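Putative oxidoreductase (Klebsiella pneumoniae subsp. pneumoniae MGH 78578, PDB 3E82) probably acts as a nucleotide-dependent oxidoreductase of the Gfo/Idh/MocA family, with a substrate that has not been established. Local coordinates at residues V250-A255 and G274-P279; S131-I136 and S239-H244; L120-H125 and N316-V321; L102-A107 and E322-M327. All coordinates share one frame; numbering follows the deposited sequence.

Contact 1. Residues V250-A255 and G274-P279; sequences VIKARA and GQDDDP
Lys252 and Arg254 both start with CG anti to the backbone N (chi1 178° and -168°), and they meet three consecutive aspartates, Asp276, Asp277 and Asp278. The lysine chain bends at chi2 and again at chi4, and its NZ meets Asp276 tip to tip, 2.9 Å from OD2. The same NZ lies 3.0 Å from Asp278 OD2, where it takes the anti lone pair, and it also donates to the carbonyl O of Arg254. Asp278 OD2 has a second donor, Arg254 N at 2.9 Å, which comes from above the carboxylate plane. Arg254 NH2 serves the other two acids within its own guanidinium plane: Asp277 OD1 at 2.6 Å, with the two flat groups nearly coplanar, and Asp276 OD1 at 3.0 Å. From the opposite face of that carboxylate, Asp278 N donates to Asp276 OD1, which closes an Asx turn. Asp276 OD2 is also held by Ser131 at the start of helix 131-142. The salt-bridge network thus ties the end of strand 248-252 to the loop entering strand 280-284. Two cations among three carboxylates would leave it net negative, and the buried Asp276 is probably kept ionised by its several donors.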
loop_
_atom_site.group_PDB
_atom_site.type_symbol
_atom_site.label_atom_id
_atom_site.label_comp_id
_atom_site.label_asym_id
_atom_site.label_seq_id
_atom_site.Cartn_x
_atom_site.Cartn_y
_atom_site.Cartn_z
ATOM N N VAL B 250 -2.495 -3.774 14.467
ATOM C CA VAL B 250 -2.866 -2.566 15.176
ATOM C C VAL B 250 -3.063 -1.451 14.162
ATOM O O VAL B 250 -2.266 -1.270 13.238
ATOM C CB VAL B 250 -1.796 -2.148 16.219
ATOM C CG1 VAL B 250 -0.485 -1.831 15.530
ATOM C CG2 VAL B 250 -2.290 -0.945 17.015
ATOM N N ILE B 251 -4.158 -0.725 14.321
ATOM C CA ILE B 251 -4.460 0.382 13.441
ATOM C C ILE B 251 -4.640 1.638 14.274
ATOM O O ILE B 251 -5.262 1.601 15.338
ATOM C CB ILE B 251 -5.776 0.151 12.638
ATOM C CG1 ILE B 251 -5.588 -0.956 11.593
ATOM C CG2 ILE B 251 -6.187 1.428 11.935
ATOM C CD1 ILE B 251 -5.416 -2.346 12.179
ATOM N N LYS B 252 -4.061 2.736 13.804
ATOM C CA LYS B 252 -4.222 4.032 14.452
ATOM C C LYS B 252 -4.892 4.824 13.343
ATOM O O LYS B 252 -4.269 5.175 12.343
ATOM C CB LYS B 252 -2.878 4.667 14.822
ATOM C CG LYS B 252 -3.020 6.062 15.472
ATOM C CD LYS B 252 -3.834 6.003 16.773
ATOM C CE LYS B 252 -3.826 7.333 17.537
ATOM N NZ LYS B 252 -4.440 8.461 16.745
ATOM N N ALA B 253 -6.178 5.077 13.512
ATOM C CA ALA B 253 -6.955 5.782 12.512
ATOM C C ALA B 253 -6.547 7.225 12.250
ATOM O O ALA B 253 -6.196 7.587 11.123
ATOM C CB ALA B 253 -8.431 5.729 12.899
ATOM N N ARG B 254 -6.590 8.036 13.304
ATOM C CA ARG B 254 -6.312 9.466 13.222
ATOM C C ARG B 254 -4.865 9.886 13.510
ATOM O O ARG B 254 -4.130 9.200 14.211
ATOM C CB ARG B 254 -7.276 10.193 14.174
ATOM C CG ARG B 254 -7.329 11.709 14.022
ATOM C CD ARG B 254 -8.288 12.335 15.040
ATOM N NE ARG B 254 -7.940 11.936 16.400
ATOM C CZ ARG B 254 -8.651 12.224 17.487
ATOM N NH1 ARG B 254 -9.774 12.926 17.393
ATOM N NH2 ARG B 254 -8.241 11.798 18.674
ATOM N N ALA B 255 -4.468 11.033 12.966
ATOM C CA ALA B 255 -3.116 11.544 13.161
ATOM C C ALA B 255 -2.993 12.402 14.414
ATOM O O ALA B 255 -3.988 12.888 14.951
ATOM C CB ALA B 255 -2.689 12.356 11.945
ATOM N N GLY B 274 -1.041 17.856 22.900
ATOM C CA GLY B 274 -0.688 16.495 22.527
ATOM C C GLY B 274 -1.619 15.360 22.927
ATOM O O GLY B 274 -1.288 14.187 22.726
ATOM N N GLN B 275 -2.778 15.681 23.493
ATOM C CA GLN B 275 -3.712 14.637 23.891
ATOM C C GLN B 275 -4.291 13.987 22.650
ATOM O O GLN B 275 -4.521 14.654 21.641
ATOM C CB GLN B 275 -4.832 15.215 24.761
ATOM C CG GLN B 275 -4.360 15.575 26.163
ATOM C CD GLN B 275 -3.871 14.360 26.931
ATOM O OE1 GLN B 275 -2.943 14.449 27.735
ATOM N NE2 GLN B 275 -4.499 13.219 26.690
ATOM N N ASP B 276 -4.522 12.682 22.725
ATOM C CA ASP B 276 -5.067 11.944 21.597
ATOM C C ASP B 276 -6.089 10.924 22.095
ATOM O O ASP B 276 -5.725 9.854 22.584
ATOM C CB ASP B 276 -3.936 11.227 20.861
ATOM C CG ASP B 276 -4.352 10.736 19.492
ATOM O OD1 ASP B 276 -5.573 10.621 19.242
ATOM O OD2 ASP B 276 -3.452 10.457 18.672
ATOM N N ASP B 277 -7.369 11.255 21.959
ATOM C CA ASP B 277 -8.424 10.358 22.410
ATOM C C ASP B 277 -8.884 9.367 21.331
ATOM O O ASP B 277 -9.967 8.789 21.424
ATOM C CB ASP B 277 -9.606 11.172 22.947
ATOM C CG ASP B 277 -10.277 12.003 21.880
ATOM O OD1 ASP B 277 -9.693 12.151 20.785
ATOM O OD2 ASP B 277 -11.388 12.517 22.140
ATOM N N ASP B 278 -8.056 9.188 20.303
ATOM C CA ASP B 278 -8.340 8.229 19.240
ATOM C C ASP B 278 -7.456 7.063 19.646
ATOM O O ASP B 278 -6.235 7.129 19.545
ATOM C CB ASP B 278 -7.915 8.764 17.870
ATOM C CG ASP B 278 -8.106 7.738 16.758
ATOM O OD1 ASP B 278 -9.260 7.315 16.531
ATOM O OD2 ASP B 278 -7.108 7.351 16.110
ATOM N N PRO B 279 -8.068 5.973 20.115
ATOM C CA PRO B 279 -7.288 4.820 20.546
ATOM C C PRO B 279 -6.667 3.958 19.469
ATOM O O PRO B 279 -7.026 4.023 18.295
ATOM C CB PRO B 279 -8.291 4.039 21.375
ATOM C CG PRO B 279 -9.532 4.211 20.572
ATOM C CD PRO B 279 -9.512 5.692 20.218
HETATM O O HOH W 1 -5.463 11.662 16.589
#

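Contact 2. Residues S131-I136 and S239-H244; sequences SDYLGI and SRFTVH
Phe241 turns the edge of its ring to Asp132, whose CB lies in the ring plane 3.7 Å from CE2, while one ring face carries the guanidinium of Arg240, with NH1 offset toward the rim. Phe241 CE2 sits over the centre of the guanidinium, 3.5 Å above its plane, and water 3 lies at the edge. This is a helix packed on a sheet: helix 131-142 runs nearly parallel to strand 241-245 of the mixed sheet, their local axes 10.1 Å apart and 9° off parallel. Arg240 and Phe241 together face Lys252, a classic beta bulge. Ile136 CG1 rests 3.6 Å from Phe241 CB, obliquely to the ring, and Ile136 CG2 touches Val243 CG2 at 4.0 Å. The Tyr133 ring has Phe241 CZ near its plane. Asp132 CG lies between the backbone N and the carbonyl carbon (chi1 43°), and its carboxylate makes a long salt bridge with Arg240, their planes 73° apart. Arg240 NH1 bonds Ser153; NH2 bonds Gln187 of helix 176-192 and also donates to water 2, which donates to Asp132 OD1. Asp132 OD2 stands 3.3 Å from Arg240 NE and accepts from Asp256 N and from water 3, which accepts from NE.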
loop_
_atom_site.group_PDB
_atom_site.type_symbol
_atom_site.label_atom_id
_atom_site.label_comp_id
_atom_site.label_asym_id
_atom_site.label_seq_id
_atom_site.Cartn_x
_atom_site.Cartn_y
_atom_site.Cartn_z
ATOM N N SER B 131 1.708 11.436 19.172
ATOM C CA SER B 131 0.838 10.477 19.841
ATOM C C SER B 131 0.661 9.194 19.020
ATOM O O SER B 131 0.815 8.094 19.553
ATOM C CB SER B 131 -0.530 11.114 20.141
ATOM O OG SER B 131 -1.189 11.533 18.957
ATOM N N ASP B 132 0.355 9.324 17.729
ATOM C CA ASP B 132 0.172 8.138 16.892
ATOM C C ASP B 132 1.432 7.284 16.804
ATOM O O ASP B 132 1.373 6.070 16.996
ATOM C CB ASP B 132 -0.313 8.511 15.479
ATOM C CG ASP B 132 0.409 9.718 14.895
ATOM O OD1 ASP B 132 1.574 9.984 15.271
ATOM O OD2 ASP B 132 -0.198 10.390 14.039
ATOM N N TYR B 133 2.569 7.910 16.520
ATOM C CA TYR B 133 3.827 7.180 16.425
ATOM C C TYR B 133 4.213 6.529 17.755
ATOM O O TYR B 133 4.550 5.345 17.793
ATOM C CB TYR B 133 4.947 8.112 15.971
ATOM C CG TYR B 133 6.330 7.497 16.031
ATOM C CD1 TYR B 133 6.702 6.476 15.160
ATOM C CD2 TYR B 133 7.272 7.961 16.945
ATOM C CE1 TYR B 133 7.991 5.935 15.193
ATOM C CE2 TYR B 133 8.562 7.432 16.988
ATOM C CZ TYR B 133 8.914 6.426 16.110
ATOM O OH TYR B 133 10.199 5.933 16.124
ATOM N N LEU B 134 4.172 7.296 18.842
ATOM C CA LEU B 134 4.517 6.748 20.152
ATOM C C LEU B 134 3.618 5.564 20.488
ATOM O O LEU B 134 4.083 4.564 21.034
ATOM C CB LEU B 134 4.391 7.814 21.246
ATOM C CG LEU B 134 5.484 8.887 21.243
ATOM C CD1 LEU B 134 5.216 9.898 22.362
ATOM C CD2 LEU B 134 6.845 8.227 21.426
ATOM N N GLY B 135 2.333 5.689 20.165
ATOM C CA GLY B 135 1.396 4.612 20.428
ATOM C C GLY B 135 1.764 3.350 19.662
ATOM O O GLY B 135 1.861 2.273 20.240
ATOM N N ILE B 136 1.971 3.489 18.354
ATOM C CA ILE B 136 2.344 2.361 17.504
ATOM C C ILE B 136 3.645 1.729 17.973
ATOM O O ILE B 136 3.773 0.502 18.022
ATOM C CB ILE B 136 2.519 2.804 16.030
ATOM C CG1 ILE B 136 1.152 3.130 15.422
ATOM C CG2 ILE B 136 3.247 1.728 15.237
ATOM C CD1 ILE B 136 0.121 2.019 15.567
ATOM N N SER B 239 -5.925 4.922 7.181
ATOM C CA SER B 239 -5.486 5.003 8.567
ATOM C C SER B 239 -4.070 5.553 8.627
ATOM O O SER B 239 -3.246 5.258 7.762
ATOM C CB SER B 239 -5.505 3.622 9.223
ATOM O OG SER B 239 -6.787 3.034 9.142
ATOM N N ARG B 240 -3.804 6.339 9.666
ATOM C CA ARG B 240 -2.501 6.948 9.882
ATOM C C ARG B 240 -1.419 5.881 9.879
ATOM O O ARG B 240 -0.376 6.051 9.253
ATOM C CB ARG B 240 -2.483 7.681 11.226
ATOM C CG ARG B 240 -1.117 8.247 11.595
ATOM C CD ARG B 240 -0.662 9.310 10.611
ATOM N NE ARG B 240 0.690 9.772 10.921
ATOM C CZ ARG B 240 1.803 9.152 10.538
ATOM N NH1 ARG B 240 1.737 8.037 9.819
ATOM N NH2 ARG B 240 2.987 9.641 10.892
ATOM N N PHE B 241 -1.678 4.796 10.609
ATOM C CA PHE B 241 -0.762 3.663 10.727
ATOM C C PHE B 241 -1.547 2.357 10.663
ATOM O O PHE B 241 -2.657 2.260 11.186
ATOM C CB PHE B 241 -0.024 3.674 12.072
ATOM C CG PHE B 241 1.088 4.690 12.173
ATOM C CD1 PHE B 241 2.284 4.506 11.484
ATOM C CD2 PHE B 241 0.953 5.803 12.998
ATOM C CE1 PHE B 241 3.340 5.418 11.620
ATOM C CE2 PHE B 241 2.001 6.724 13.144
ATOM C CZ PHE B 241 3.198 6.526 12.451
ATOM N N THR B 242 -0.945 1.358 10.031
ATOM C CA THR B 242 -1.513 0.020 9.917
ATOM C C THR B 242 -0.298 -0.896 10.039
ATOM O O THR B 242 0.610 -0.831 9.215
ATOM C CB THR B 242 -2.190 -0.219 8.546
ATOM O OG1 THR B 242 -3.324 0.646 8.412
ATOM C CG2 THR B 242 -2.646 -1.669 8.430
ATOM N N VAL B 243 -0.271 -1.727 11.076
ATOM C CA VAL B 243 0.862 -2.626 11.289
ATOM C C VAL B 243 0.408 -4.050 11.548
ATOM O O VAL B 243 -0.406 -4.293 12.439
ATOM C CB VAL B 243 1.725 -2.159 12.484
ATOM C CG1 VAL B 243 2.972 -3.035 12.615
ATOM C CG2 VAL B 243 2.114 -0.702 12.296
ATOM N N HIS B 244 0.939 -4.986 10.763
ATOM C CA HIS B 244 0.587 -6.394 10.902
ATOM C C HIS B 244 1.795 -7.210 11.319
ATOM O O HIS B 244 2.881 -7.074 10.747
ATOM C CB HIS B 244 0.056 -6.955 9.576
ATOM C CG HIS B 244 -1.030 -6.131 8.958
ATOM N ND1 HIS B 244 -2.239 -5.902 9.579
ATOM C CD2 HIS B 244 -1.084 -5.479 7.774
ATOM C CE1 HIS B 244 -2.990 -5.141 8.804
ATOM N NE2 HIS B 244 -2.313 -4.869 7.703
HETATM O O HOH W 2 3.173 11.197 13.415
HETATM O O HOH W 3 0.719 12.440 12.554
#

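Contact 3. Residues L120-H125 and N316-V321; sequences LLSVFH and NPVPPV
Asn316 reaches across to Leu120 and Leu121 with its CG anti to the backbone N (chi1 -171°). Its CB lies 4.1 Å from Leu120 CD1, and its CG comes closer to that same methyl, at 3.8 Å, so the isobutyl group of Leu120 packs against the amide, nearest at ND2. At the tip the two amide atoms part company. ND2 donates to Leu121 O at 2.8 Å; the acceptor is in the amide plane of Asn316, yet the donor stands above the carbonyl plane of Leu121 and the bond is bent, with an N-H...O angle of 131°. OD1 turns back to its own chain and accepts from Val318 N at 3.0 Å, forming an Asx turn. Strand 121-123 is an outermost strand of the parallel Rossmann sheet, and the turn leading into helix 320-339 of the C-terminal domain lies against it, so the two domains meet here. Ser122 OG donates to Val318 O at 2.8 Å and also bonds the hydroxyl of Tyr302 from helix 300-310. Pro320 comes in on the same carbonyl oxygen that Asn316 uses, its CD 3.1 Å from Leu121 O, while its CB touches Leu121 CD2. Val318 CG1 packs 3.5 Å from Val123 O and meets the imidazole edge of His125 at CD2, 4.1 Å away.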
loop_
_atom_site.group_PDB
_atom_site.type_symbol
_atom_site.label_atom_id
_atom_site.label_comp_id
_atom_site.label_asym_id
_atom_site.label_seq_id
_atom_site.Cartn_x
_atom_site.Cartn_y
_atom_site.Cartn_z
ATOM N N LEU B 120 27.302 21.105 18.453
ATOM C CA LEU B 120 26.158 20.253 18.148
ATOM C C LEU B 120 25.412 20.778 16.928
ATOM O O LEU B 120 25.145 21.978 16.812
ATOM C CB LEU B 120 25.173 20.188 19.326
ATOM C CG LEU B 120 23.903 19.330 19.104
ATOM C CD1 LEU B 120 23.439 18.745 20.428
ATOM C CD2 LEU B 120 22.783 20.168 18.454
ATOM N N LEU B 121 25.086 19.868 16.021
ATOM C CA LEU B 121 24.321 20.201 14.818
ATOM C C LEU B 121 23.172 19.210 14.788
ATOM O O LEU B 121 23.386 18.014 14.976
ATOM C CB LEU B 121 25.165 20.019 13.555
ATOM C CG LEU B 121 24.409 20.024 12.214
ATOM C CD1 LEU B 121 23.708 21.347 11.992
ATOM C CD2 LEU B 121 25.389 19.754 11.089
ATOM N N SER B 122 21.960 19.697 14.562
ATOM C CA SER B 122 20.804 18.805 14.506
ATOM C C SER B 122 19.801 19.303 13.470
ATOM O O SER B 122 19.927 20.419 12.967
ATOM C CB SER B 122 20.147 18.721 15.886
ATOM O OG SER B 122 19.152 17.716 15.906
ATOM N N VAL B 123 18.821 18.467 13.140
ATOM C CA VAL B 123 17.797 18.823 12.169
ATOM C C VAL B 123 16.450 18.612 12.859
ATOM O O VAL B 123 16.286 17.660 13.621
ATOM C CB VAL B 123 17.894 17.940 10.900
ATOM C CG1 VAL B 123 16.799 18.326 9.910
ATOM C CG2 VAL B 123 19.273 18.098 10.264
ATOM N N PHE B 124 15.494 19.493 12.577
ATOM C CA PHE B 124 14.183 19.451 13.217
ATOM C C PHE B 124 13.256 18.305 12.804
ATOM O O PHE B 124 12.211 18.532 12.199
ATOM C CB PHE B 124 13.477 20.807 13.017
ATOM C CG PHE B 124 12.305 21.052 13.951
ATOM C CD1 PHE B 124 12.458 20.966 15.340
ATOM C CD2 PHE B 124 11.064 21.421 13.442
ATOM C CE1 PHE B 124 11.381 21.248 16.204
ATOM C CE2 PHE B 124 9.982 21.704 14.296
ATOM C CZ PHE B 124 10.139 21.618 15.674
ATOM N N HIS B 125 13.652 17.075 13.114
ATOM C CA HIS B 125 12.805 15.912 12.842
ATOM C C HIS B 125 12.002 15.848 14.132
ATOM O O HIS B 125 12.359 15.162 15.091
ATOM C CB HIS B 125 13.653 14.664 12.642
ATOM C CG HIS B 125 14.253 14.569 11.273
ATOM N ND1 HIS B 125 13.484 14.501 10.130
ATOM C CD2 HIS B 125 15.541 14.507 10.861
ATOM C CE1 HIS B 125 14.271 14.398 9.074
ATOM N NE2 HIS B 125 15.525 14.398 9.491
ATOM N N ASN B 316 23.228 13.895 21.358
ATOM C CA ASN B 316 22.341 14.633 20.460
ATOM C C ASN B 316 21.129 13.731 20.207
ATOM O O ASN B 316 21.282 12.598 19.757
ATOM C CB ASN B 316 23.070 14.879 19.135
ATOM C CG ASN B 316 22.325 15.825 18.207
ATOM O OD1 ASN B 316 21.113 16.026 18.332
ATOM N ND2 ASN B 316 23.057 16.399 17.249
ATOM N N PRO B 317 19.912 14.210 20.493
ATOM C CA PRO B 317 18.746 13.350 20.251
ATOM C C PRO B 317 18.510 13.075 18.767
ATOM O O PRO B 317 17.917 12.056 18.396
ATOM C CB PRO B 317 17.602 14.134 20.884
ATOM C CG PRO B 317 18.021 15.567 20.639
ATOM C CD PRO B 317 19.499 15.532 21.000
ATOM N N VAL B 318 18.976 13.981 17.914
ATOM C CA VAL B 318 18.809 13.815 16.481
ATOM C C VAL B 318 20.111 14.165 15.780
ATOM O O VAL B 318 20.262 15.261 15.249
ATOM C CB VAL B 318 17.697 14.727 15.938
ATOM C CG1 VAL B 318 17.495 14.473 14.437
ATOM C CG2 VAL B 318 16.410 14.499 16.724
ATOM N N PRO B 319 21.083 13.244 15.798
ATOM C CA PRO B 319 22.367 13.507 15.139
ATOM C C PRO B 319 22.165 13.733 13.645
ATOM O O PRO B 319 21.287 13.127 13.020
ATOM C CB PRO B 319 23.183 12.260 15.453
ATOM C CG PRO B 319 22.126 11.196 15.636
ATOM C CD PRO B 319 21.075 11.916 16.431
ATOM N N PRO B 320 22.976 14.619 13.052
ATOM C CA PRO B 320 22.867 14.927 11.623
ATOM C C PRO B 320 22.913 13.739 10.664
ATOM O O PRO B 320 22.278 13.770 9.606
ATOM C CB PRO B 320 23.997 15.939 11.391
ATOM C CG PRO B 320 24.986 15.654 12.492
ATOM C CD PRO B 320 24.112 15.330 13.678
ATOM N N VAL B 321 23.651 12.695 11.023
ATOM C CA VAL B 321 23.734 11.520 10.165
ATOM C C VAL B 321 22.359 10.845 9.990
ATOM O O VAL B 321 22.104 10.183 8.980
ATOM C CB VAL B 321 24.750 10.494 10.718
ATOM C CG1 VAL B 321 24.239 9.875 12.013
ATOM C CG2 VAL B 321 25.028 9.436 9.671
#

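Contact 4. Residues L102-A107 and E322-M327; sequences LDMQEA and EALAVM
Met104 and Met327, both selenomethionines introduced into the protein, slide past each other in opposite directions, and the dense part of the contact is built around their methyls. Met327 bends at chi3 (56°) so that CE turns in against the first turn of helix 104-116: it lies 3.4 Å from Asp103 C and 3.6 Å from Met104 CG. Met104 crosses Leu324 at about a right angle, and its CE comes to 3.6 Å from Leu324 CD1. That leucine methyl also touches Ala107 CB at 3.7 Å, while the selenium of Met327 sits a little farther from the same CB, at 4.0 Å. The adjoining face of the helix start is quite different. Gln105 is exposed and its CB points away from helix 320-339, and the end of Glu106 also leads off. Asp103 points its CB away too, and its carboxylate works within its own segment: OD1 accepts from Glu106 N at 2.9 Å, nearly straight at 166°. Asp103 is thus an N-cap, set beside an apolar helix-helix seam. The seam joins helix 104-116 of the Rossmann domain to helix 320-339 of the C-terminal domain, in keeping with the two-domain build of the Gfo/Idh/MocA family.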
loop_
_atom_site.group_PDB
_atom_site.type_symbol
_atom_site.label_atom_id
_atom_site.label_comp_id
_atom_site.label_asym_id
_atom_site.label_seq_id
_atom_site.Cartn_x
_atom_site.Cartn_y
_atom_site.Cartn_z
ATOM N N LEU B 102 20.108 21.101 0.623
ATOM C CA LEU B 102 19.426 20.810 -0.630
ATOM C C LEU B 102 19.992 19.573 -1.318
ATOM O O LEU B 102 19.327 18.976 -2.161
ATOM C CB LEU B 102 19.466 22.032 -1.550
ATOM C CG LEU B 102 18.742 23.244 -0.946
ATOM C CD1 LEU B 102 18.719 24.386 -1.950
ATOM C CD2 LEU B 102 17.315 22.855 -0.560
ATOM N N ASP B 103 21.217 19.185 -0.966
ATOM C CA ASP B 103 21.815 17.979 -1.531
ATOM C C ASP B 103 22.667 17.283 -0.486
ATOM O O ASP B 103 23.044 17.886 0.518
ATOM C CB ASP B 103 22.632 18.260 -2.808
ATOM C CG ASP B 103 23.924 19.029 -2.552
ATOM O OD1 ASP B 103 24.445 19.030 -1.415
ATOM O OD2 ASP B 103 24.439 19.622 -3.525
HETATM N N MSE B 104 22.980 16.016 -0.720
HETATM C CA MSE B 104 23.744 15.257 0.256
HETATM C C MSE B 104 25.194 15.650 0.500
HETATM O O MSE B 104 25.673 15.539 1.629
HETATM C CB MSE B 104 23.632 13.773 -0.062
HETATM C CG MSE B 104 22.207 13.280 0.132
HETATM SE SE MSE B 104 22.045 11.389 -0.121
HETATM C CE MSE B 104 22.816 10.802 1.565
ATOM N N GLN B 105 25.903 16.118 -0.523
ATOM C CA GLN B 105 27.286 16.494 -0.268
ATOM C C GLN B 105 27.366 17.653 0.736
ATOM O O GLN B 105 28.208 17.634 1.624
ATOM C CB GLN B 105 28.042 16.828 -1.573
ATOM C CG GLN B 105 27.807 18.189 -2.183
ATOM C CD GLN B 105 28.923 18.583 -3.171
ATOM O OE1 GLN B 105 29.278 17.817 -4.068
ATOM N NE2 GLN B 105 29.468 19.782 -3.001
ATOM N N GLU B 106 26.482 18.642 0.626
ATOM C CA GLU B 106 26.520 19.755 1.570
ATOM C C GLU B 106 26.137 19.263 2.963
ATOM O O GLU B 106 26.684 19.731 3.961
ATOM C CB GLU B 106 25.592 20.890 1.135
ATOM C CG GLU B 106 25.905 21.424 -0.260
ATOM C CD GLU B 106 25.844 22.943 -0.350
ATOM O OE1 GLU B 106 24.988 23.558 0.328
ATOM O OE2 GLU B 106 26.652 23.522 -1.114
ATOM N N ALA B 107 25.206 18.314 3.036
ATOM C CA ALA B 107 24.820 17.773 4.336
ATOM C C ALA B 107 26.077 17.147 4.952
ATOM O O ALA B 107 26.406 17.390 6.109
ATOM C CB ALA B 107 23.729 16.716 4.171
ATOM N N GLU B 322 21.474 11.027 10.969
ATOM C CA GLU B 322 20.144 10.445 10.881
ATOM C C GLU B 322 19.318 11.242 9.891
ATOM O O GLU B 322 18.429 10.699 9.244
ATOM C CB GLU B 322 19.462 10.420 12.250
ATOM C CG GLU B 322 20.241 9.617 13.276
ATOM C CD GLU B 322 19.450 9.322 14.534
ATOM O OE1 GLU B 322 18.471 10.044 14.828
ATOM O OE2 GLU B 322 19.825 8.363 15.239
ATOM N N ALA B 323 19.610 12.533 9.776
ATOM C CA ALA B 323 18.900 13.376 8.823
ATOM C C ALA B 323 19.436 13.025 7.437
ATOM O O ALA B 323 18.700 13.052 6.451
ATOM C CB ALA B 323 19.137 14.855 9.129
ATOM N N LEU B 324 20.724 12.695 7.372
ATOM C CA LEU B 324 21.357 12.312 6.111
ATOM C C LEU B 324 20.722 11.004 5.598
ATOM O O LEU B 324 20.527 10.822 4.391
ATOM C CB LEU B 324 22.865 12.108 6.324
ATOM C CG LEU B 324 23.721 11.764 5.093
ATOM C CD1 LEU B 324 23.874 12.995 4.213
ATOM C CD2 LEU B 324 25.103 11.267 5.536
ATOM N N ALA B 325 20.412 10.098 6.523
ATOM C CA ALA B 325 19.798 8.819 6.184
ATOM C C ALA B 325 18.418 9.048 5.557
ATOM O O ALA B 325 18.068 8.411 4.580
ATOM C CB ALA B 325 19.669 7.955 7.439
ATOM N N VAL B 326 17.641 9.964 6.132
ATOM C CA VAL B 326 16.313 10.286 5.603
ATOM C C VAL B 326 16.472 10.812 4.179
ATOM O O VAL B 326 15.738 10.422 3.271
ATOM C CB VAL B 326 15.617 11.362 6.461
ATOM C CG1 VAL B 326 14.380 11.910 5.731
ATOM C CG2 VAL B 326 15.232 10.775 7.808
HETATM N N MSE B 327 17.449 11.698 3.987
HETATM C CA MSE B 327 17.690 12.270 2.668
HETATM C C MSE B 327 18.040 11.166 1.676
HETATM O O MSE B 327 17.596 11.189 0.533
HETATM C CB MSE B 327 18.827 13.303 2.725
HETATM C CG MSE B 327 18.459 14.600 3.435
HETATM SE SE MSE B 327 19.917 15.907 3.341
HETATM C CE MSE B 327 20.104 15.966 1.407
#

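The four contacts fall into two pairs. Contacts 3 and 4, centres 11 Å apart, share helix 320-339 and touch where Val123 and His125 pack on Ala323; each joins the Rossmann part to the C-terminal part. Contacts 1 and 2, centres 8 Å apart, both reach the mixed sheet, through neighbouring strands 248-252 and 241-245, and meet through the bond from Ser131 to Asp276. About 31 Å separates the centres of contacts 1 and 4, on opposite sides of the chain's centre. Along the chain, contact 4 encloses contact 3, which encloses contacts 2 and 1 in series: the chain leaves the nucleotide-binding fold, builds the sheet, then returns on helix 320-339.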